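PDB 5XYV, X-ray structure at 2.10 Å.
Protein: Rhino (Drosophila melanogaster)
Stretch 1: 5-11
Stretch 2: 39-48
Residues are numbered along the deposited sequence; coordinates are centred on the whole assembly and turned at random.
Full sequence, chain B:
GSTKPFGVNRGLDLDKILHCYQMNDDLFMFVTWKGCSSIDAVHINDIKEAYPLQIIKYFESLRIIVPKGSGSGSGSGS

Stretch 1 5-11: PFGVNRG
Stretch 2, residues 39-48: IDAVHINDIK

Asp40 and Val8 cover the most surface in this contact, which buries 280 Å² between a looped segment, 5-11, and a strand that runs through Asp40 to His43 before turning. The register is set by Gly7 CA, which lies nearest Val42 CA, at 5.8 Å, and by Val8 CA, nearest Asp46 CA, at 7.3 Å.

Asp40 is the polar centre. It lies in extended backbone (phi/psi -116/145), its CA-to-CB bond points toward the first stretch, and chi1 is m (-66°) with chi2 161°. Its OD1 accepts two hydrogen bonds across the contact. Gly7 N donates to Asp40 OD1 at 2.9 Å, with a nearly straight N-H...O angle of 167°. Arg10 NH1 reaches the same atom, Asp40 OD1, at 2.4 Å, a very short salt bridge whose angle of 127° is far less linear; OD1 lies near the guanidinium plane, at its edge. A carboxylate suits this buried place because one oxygen can serve both a backbone amide and a cationic side chain.

Arg10 approaches with chi1 m (-64°), chi2 t, chi3 130° and chi4 102°. It ends a 3-10 segment, 8-10, in which Arg10 N donates a hydrogen bond to Gly7 O at 3.1 Å. Gly7 has phi/psi 72/-149, a positive phi that favours glycine, and Gly7 CA packs 3.8 Å from Val42 CG2, with Val42 in the t rotamer (159°).

Val8 begins the 3-10 segment at -64/-24, chi1 m (-65°), and its CA-to-CB bond points toward the second stretch. Val8 CG1 lies 3.6 Å from Asp46 O and 4.3 Å from Ile47 CG2. A branched apolar side chain suits this position, offering a methyl to Ile47, whose chi1 is p (46°) and chi2 t. Asp46 N donates a hydrogen bond to His43 O at 2.8 Å, helping shape that turn.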

# COMPACT_ATOMS: atom_id res chain seq x y z
N PRO B 5 20.03 12.99 -16.37
CA PRO B 5 19.48 12.43 -15.12
C PRO B 5 17.97 12.21 -15.10
O PRO B 5 17.21 12.97 -15.69
CB PRO B 5 19.84 13.47 -14.06
CG PRO B 5 20.91 14.30 -14.66
CD PRO B 5 20.62 14.32 -16.12
N PHE B 6 17.58 11.16 -14.40
CA PHE B 6 16.18 10.88 -14.11
C PHE B 6 16.05 10.44 -12.66
O PHE B 6 17.05 10.13 -12.01
CB PHE B 6 15.65 9.79 -15.03
CG PHE B 6 16.34 8.47 -14.84
CD1 PHE B 6 15.87 7.55 -13.93
CD2 PHE B 6 17.47 8.17 -15.59
CE1 PHE B 6 16.51 6.34 -13.76
CE2 PHE B 6 18.11 6.96 -15.42
CZ PHE B 6 17.62 6.04 -14.50
N GLY B 7 14.82 10.39 -12.17
CA GLY B 7 14.59 9.94 -10.81
C GLY B 7 15.03 10.98 -9.81
O GLY B 7 15.00 12.19 -10.10
N VAL B 8 15.46 10.53 -8.63
CA VAL B 8 15.82 11.44 -7.55
C VAL B 8 17.01 12.28 -7.98
O VAL B 8 17.20 13.39 -7.49
CB VAL B 8 16.14 10.70 -6.21
CG1 VAL B 8 14.90 10.01 -5.68
CG2 VAL B 8 17.26 9.69 -6.39
N ASN B 9 17.79 11.75 -8.92
CA ASN B 9 18.99 12.42 -9.41
C ASN B 9 18.73 13.74 -10.14
O ASN B 9 19.65 14.53 -10.33
CB ASN B 9 19.78 11.47 -10.31
CG ASN B 9 20.76 10.63 -9.53
OD1 ASN B 9 21.54 11.15 -8.74
ND2 ASN B 9 20.71 9.32 -9.74
N ARG B 10 17.48 13.98 -10.53
CA ARG B 10 17.10 15.29 -11.07
C ARG B 10 17.25 16.35 -10.00
O ARG B 10 17.33 17.54 -10.30
CB ARG B 10 15.67 15.28 -11.59
CG ARG B 10 15.44 14.35 -12.75
CD ARG B 10 14.02 14.46 -13.26
NE ARG B 10 14.02 14.66 -14.70
CZ ARG B 10 13.78 13.71 -15.59
NH1 ARG B 10 13.46 12.49 -15.19
NH2 ARG B 10 13.81 13.98 -16.88
N GLY B 11 17.26 15.90 -8.75
CA GLY B 11 17.31 16.79 -7.62
C GLY B 11 16.07 17.65 -7.52
O GLY B 11 16.12 18.72 -6.93
N ILE B 39 8.03 11.70 -16.89
CA ILE B 39 7.51 10.66 -16.00
C ILE B 39 8.60 9.63 -15.74
O ILE B 39 9.13 9.04 -16.67
CB ILE B 39 6.25 9.94 -16.59
CG1 ILE B 39 5.19 10.96 -17.01
CG2 ILE B 39 5.67 8.91 -15.60
CD1 ILE B 39 3.91 10.32 -17.52
N ASP B 40 8.95 9.41 -14.47
CA ASP B 40 10.07 8.53 -14.15
C ASP B 40 9.64 7.28 -13.38
O ASP B 40 8.74 7.34 -12.54
CB ASP B 40 11.12 9.27 -13.33
CG ASP B 40 11.78 10.37 -14.11
OD1 ASP B 40 12.36 11.27 -13.47
OD2 ASP B 40 11.72 10.35 -15.35
N ALA B 41 10.31 6.16 -13.65
CA ALA B 41 10.19 5.00 -12.79
C ALA B 41 11.25 5.14 -11.71
O ALA B 41 12.43 5.32 -12.00
CB ALA B 41 10.36 3.71 -13.55
N VAL B 42 10.81 5.03 -10.46
CA VAL B 42 11.65 5.19 -9.30
C VAL B 42 11.42 4.00 -8.40
O VAL B 42 10.27 3.68 -8.10
CB VAL B 42 11.31 6.50 -8.58
CG1 VAL B 42 11.77 6.47 -7.13
CG2 VAL B 42 11.89 7.68 -9.35
N HIS B 43 12.48 3.32 -7.98
CA HIS B 43 12.29 2.21 -7.05
C HIS B 43 11.77 2.75 -5.73
O HIS B 43 12.15 3.86 -5.34
CB HIS B 43 13.58 1.42 -6.83
CG HIS B 43 13.38 0.15 -6.08
ND1 HIS B 43 13.38 0.09 -4.70
CD2 HIS B 43 13.13 -1.11 -6.51
CE1 HIS B 43 13.18 -1.15 -4.32
NE2 HIS B 43 13.01 -1.91 -5.40
N ILE B 44 10.89 2.00 -5.05
CA ILE B 44 10.20 2.54 -3.88
C ILE B 44 11.22 2.86 -2.80
O ILE B 44 11.03 3.77 -2.00
CB ILE B 44 9.10 1.59 -3.30
CG1 ILE B 44 8.33 2.30 -2.18
CG2 ILE B 44 9.68 0.28 -2.75
CD1 ILE B 44 7.14 1.55 -1.71
N ASN B 45 12.32 2.11 -2.78
CA ASN B 45 13.37 2.37 -1.80
C ASN B 45 14.01 3.74 -1.98
O ASN B 45 14.58 4.29 -1.04
CB ASN B 45 14.46 1.28 -1.86
CG ASN B 45 13.98 -0.06 -1.31
OD1 ASN B 45 13.04 -0.12 -0.53
ND2 ASN B 45 14.64 -1.13 -1.72
N ASP B 46 13.94 4.28 -3.19
CA ASP B 46 14.58 5.56 -3.47
C ASP B 46 13.79 6.77 -2.95
O ASP B 46 14.31 7.87 -2.87
CB ASP B 46 14.81 5.72 -4.98
CG ASP B 46 15.88 4.78 -5.52
OD1 ASP B 46 16.74 4.31 -4.74
OD2 ASP B 46 15.87 4.53 -6.75
N ILE B 47 12.52 6.55 -2.60
CA ILE B 47 11.65 7.64 -2.15
C ILE B 47 11.00 7.43 -0.78
O ILE B 47 10.38 8.34 -0.27
CB ILE B 47 10.53 7.92 -3.19
CG1 ILE B 47 9.90 6.61 -3.64
CG2 ILE B 47 11.03 8.80 -4.33
CD1 ILE B 47 8.68 6.81 -4.56
N LYS B 48 11.14 6.23 -0.23
CA LYS B 48 10.61 5.89 1.10
C LYS B 48 10.82 6.95 2.16
O LYS B 48 9.88 7.37 2.83
CB LYS B 48 11.25 4.60 1.61
CG LYS B 48 10.41 3.40 1.41
CD LYS B 48 11.19 2.18 1.80
CE LYS B 48 10.58 1.01 1.11
NZ LYS B 48 10.48 -0.19 1.98